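Local coordinates for protein glycosyl transferase family 8 (Streptococcus pneumoniae, PDB 5GVV) that transfers galactose from UDP-galactose to the terminal glucose of the glycosylated serine-rich repeat protein PsrP, the third step in its O-glycosylation, at residues T157-Q160 against K161-L165; E175-Q178 against S179-M183. One frame throughout, in Å; residues are numbered along the deposited sequence.

Contact 1 of 2, residues T157-Q160 against K161-L165; sequences TIRQ and KLIDL
The amide N of Leu-162 donates to the carbonyl O of Ile-158 over 2.8 Å, the shortest of four i-to-i+4 backbone bonds that open the α-helix 158-167 of this GT-A glycosyltransferase. Thr-157, at the N-cap position, closes the helix before it in a Schellman motif and uses its own O to accept from Lys-161 N at 3.2 Å. The aliphatic part of Lys-161 runs past that same oxygen. On the buried side, CG2 of Ile-158 meets CD1 of Leu-162 at 3.7 Å; Phe-185 and Leu-184 of helix 176-185 pack against this pair. Next round the helix, CD of Arg-159 lies 3.7 Å from CD1 of Ile-163, the two chains running alongside one another, while NE of Arg-159 forms a salt bridge with Asp-95. The remaining face is polar. There the chain of Gln-160 leaves with CG anti to the backbone N (chi1 -156°) and bends at chi2 (51°), which turns its amide along the helix toward Asp-164. The bond from Gln-160 NE2 to Asp-164 OD1 is 3.2 Å long; the carboxylate oxygen lies close to the amide plane, yet the N-H comes in well out of the carboxylate plane.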
# COMPACT_ATOMS: atom_id res chain seq x y z
N THR A 157 -0.63 36.24 -3.19
CA THR A 157 -1.40 35.54 -2.15
C THR A 157 -2.47 34.60 -2.71
O THR A 157 -3.64 34.65 -2.31
CB THR A 157 -2.05 36.51 -1.11
OG1 THR A 157 -2.38 37.76 -1.73
CG2 THR A 157 -1.09 36.76 0.04
N ILE A 158 -2.06 33.73 -3.63
CA ILE A 158 -2.99 32.84 -4.32
C ILE A 158 -3.62 31.80 -3.40
O ILE A 158 -4.79 31.43 -3.58
CB ILE A 158 -2.30 32.15 -5.52
CG1 ILE A 158 -1.76 33.20 -6.50
CG2 ILE A 158 -3.26 31.21 -6.24
CD1 ILE A 158 -2.84 34.11 -7.06
N ARG A 159 -2.85 31.33 -2.41
CA ARG A 159 -3.36 30.34 -1.46
C ARG A 159 -4.62 30.83 -0.76
O ARG A 159 -5.62 30.13 -0.70
CB ARG A 159 -2.28 29.96 -0.43
CG ARG A 159 -2.75 28.95 0.63
CD ARG A 159 -3.01 29.62 1.97
NE ARG A 159 -1.81 30.28 2.48
CZ ARG A 159 -1.82 31.28 3.35
NH1 ARG A 159 -2.97 31.75 3.83
NH2 ARG A 159 -0.68 31.82 3.76
N GLN A 160 -4.56 32.06 -0.25
CA GLN A 160 -5.71 32.62 0.44
C GLN A 160 -6.87 32.88 -0.52
O GLN A 160 -8.04 32.71 -0.18
CB GLN A 160 -5.33 33.91 1.17
CG GLN A 160 -6.24 34.22 2.34
CD GLN A 160 -6.40 33.04 3.29
OE1 GLN A 160 -5.41 32.49 3.78
NE2 GLN A 160 -7.64 32.64 3.55
N LYS A 161 -6.52 33.28 -1.75
CA LYS A 161 -7.52 33.58 -2.76
C LYS A 161 -8.30 32.34 -3.20
O LYS A 161 -9.51 32.41 -3.42
CB LYS A 161 -6.86 34.25 -3.96
CG LYS A 161 -6.41 35.67 -3.65
CD LYS A 161 -5.48 36.20 -4.72
CE LYS A 161 -5.37 37.71 -4.62
NZ LYS A 161 -5.52 38.33 -5.96
N LEU A 162 -7.61 31.21 -3.30
CA LEU A 162 -8.25 29.95 -3.66
C LEU A 162 -9.17 29.47 -2.54
O LEU A 162 -10.30 29.05 -2.79
CB LEU A 162 -7.19 28.88 -3.97
CG LEU A 162 -6.44 29.01 -5.30
CD1 LEU A 162 -5.15 28.20 -5.30
CD2 LEU A 162 -7.33 28.57 -6.46
N ILE A 163 -8.67 29.53 -1.30
CA ILE A 163 -9.44 29.13 -0.12
C ILE A 163 -10.72 29.96 -0.00
O ILE A 163 -11.82 29.41 0.10
CB ILE A 163 -8.62 29.29 1.18
CG1 ILE A 163 -7.50 28.25 1.24
CG2 ILE A 163 -9.52 29.15 2.40
CD1 ILE A 163 -6.54 28.45 2.40
N ASP A 164 -10.55 31.28 -0.01
CA ASP A 164 -11.68 32.21 0.05
C ASP A 164 -12.69 31.96 -1.06
O ASP A 164 -13.90 31.93 -0.82
CB ASP A 164 -11.18 33.66 0.01
CG ASP A 164 -10.39 34.04 1.25
OD1 ASP A 164 -10.52 33.35 2.28
OD2 ASP A 164 -9.64 35.05 1.19
N LEU A 165 -12.20 31.78 -2.29
CA LEU A 165 -13.10 31.52 -3.41
C LEU A 165 -13.73 30.13 -3.32
O LEU A 165 -14.88 29.96 -3.69
CB LEU A 165 -12.41 31.71 -4.77
CG LEU A 165 -13.32 31.40 -5.97
CD1 LEU A 165 -14.59 32.24 -5.94
CD2 LEU A 165 -12.60 31.57 -7.30

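Contact 2 of 2, residues E175-Q178 against S179-M183; sequences EGDQ and SILNM
Two N-H groups of Asn-182 converge on the carbonyl O of Gln-178: the backbone N at 3.0 Å and the side-chain ND2, also at 3.0 Å. They arrive from opposite faces of the carbonyl plane, and the ND2 bond is almost straight (174°). Asn-182 gets its amide there by setting CG beside its own backbone N (chi1 -82°), and its OD1 accepts from Phe-141 N, fixing the rotation of the group. The chain of Gln-178 lies alongside, with CG 3.9 Å from ND2 of Asn-182, and its OE1 takes the N-H of Ala-143. The ND2 bond doubles the i-to-i+4 bond to the same carbonyl in the first turns of helix 176-185, where Leu-181 N also donates to Asp-177 O at 2.9 Å. The buried carboxylate of Asp-177 forms a salt bridge through OD2 with NE of Arg-90, a residue of the UDP pocket. Ile-180 and Leu-181 make the tightly packed side, both buried against Leu-162, whereas the exposed end at Glu-175 is held more lightly. Its O takes two weak bonds, from Gln-178 N and from Ser-179 N, the latter 3.5 Å away, while OG of Ser-179 accepts from Glu-175 N at 3.1 Å with a bent angle of 142°.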
# COMPACT_ATOMS: atom_id res chain seq x y z
N GLU A 175 -16.50 20.39 -10.56
CA GLU A 175 -15.22 19.69 -10.44
C GLU A 175 -14.28 20.25 -9.36
O GLU A 175 -13.06 20.21 -9.51
CB GLU A 175 -14.53 19.62 -11.81
CG GLU A 175 -15.30 18.76 -12.81
CD GLU A 175 -14.74 18.83 -14.22
OE1 GLU A 175 -14.67 17.77 -14.88
OE2 GLU A 175 -14.40 19.95 -14.67
N GLY A 176 -14.87 20.74 -8.27
CA GLY A 176 -14.13 21.12 -7.08
C GLY A 176 -12.96 22.08 -7.25
O GLY A 176 -13.10 23.15 -7.86
N ASP A 177 -11.81 21.69 -6.70
CA ASP A 177 -10.59 22.50 -6.74
C ASP A 177 -10.22 22.93 -8.16
O ASP A 177 -9.70 24.03 -8.37
CB ASP A 177 -9.43 21.70 -6.14
CG ASP A 177 -9.18 20.39 -6.88
OD1 ASP A 177 -10.07 19.51 -6.86
OD2 ASP A 177 -8.09 20.23 -7.47
N GLN A 178 -10.49 22.05 -9.12
CA GLN A 178 -10.18 22.32 -10.51
C GLN A 178 -11.05 23.46 -11.03
O GLN A 178 -10.55 24.37 -11.69
CB GLN A 178 -10.39 21.06 -11.35
CG GLN A 178 -10.04 21.23 -12.82
CD GLN A 178 -9.94 19.91 -13.55
OE1 GLN A 178 -9.15 19.04 -13.19
NE2 GLN A 178 -10.75 19.74 -14.60
N SER A 179 -12.35 23.39 -10.74
CA SER A 179 -13.27 24.47 -11.09
C SER A 179 -12.84 25.79 -10.46
O SER A 179 -12.98 26.86 -11.07
CB SER A 179 -14.70 24.14 -10.64
OG SER A 179 -15.26 23.09 -11.42
N ILE A 180 -12.31 25.72 -9.25
CA ILE A 180 -11.84 26.91 -8.54
C ILE A 180 -10.60 27.50 -9.22
O ILE A 180 -10.50 28.71 -9.40
CB ILE A 180 -11.49 26.58 -7.07
CG1 ILE A 180 -12.71 26.00 -6.33
CG2 ILE A 180 -10.97 27.82 -6.36
CD1 ILE A 180 -13.96 26.86 -6.43
N LEU A 181 -9.66 26.63 -9.58
CA LEU A 181 -8.42 27.05 -10.23
C LEU A 181 -8.68 27.73 -11.58
O LEU A 181 -8.04 28.73 -11.92
CB LEU A 181 -7.48 25.85 -10.41
CG LEU A 181 -6.75 25.38 -9.16
CD1 LEU A 181 -6.32 23.93 -9.30
CD2 LEU A 181 -5.55 26.26 -8.89
N ASN A 182 -9.61 27.19 -12.36
CA ASN A 182 -9.97 27.78 -13.64
C ASN A 182 -10.71 29.10 -13.46
O ASN A 182 -10.52 30.05 -14.24
CB ASN A 182 -10.80 26.80 -14.46
CG ASN A 182 -9.95 25.80 -15.19
OD1 ASN A 182 -9.55 26.02 -16.33
ND2 ASN A 182 -9.65 24.68 -14.53
N MSE A 183 -11.57 29.16 -12.47
CA MSE A 183 -12.32 30.38 -12.23
C MSE A 183 -11.43 31.49 -11.73
O MSE A 183 -11.84 32.62 -11.86
CB MSE A 183 -13.48 30.09 -11.32
CG MSE A 183 -13.90 31.20 -10.38
SE MSE A 183 -15.57 30.76 -9.55
CE MSE A 183 -15.75 28.89 -10.08

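Contacts 1 and 2 show how consecutive helices can share one apolar seam while serving different surroundings. Helix 158-167 comes first along the chain and helix 176-185 follows, both within the glycosyltransferase family 8 part of the chain; the contact centres are 12 Å apart. They join where Leu-165 CD2 meets Met-183 CG at 3.4 Å and Leu-162 CD2 meets Ile-180 CG2 at 3.7 Å, with Leu-181 also against Leu-162. Contact 1 lies away from the UDP and manganese sites. Contact 2 borders the active site, the side chain of Gln-178 being about 5 Å from UDP and about 7 Å from the manganese ion. The first helix thus packs behind one that flanks the nucleotide pocket.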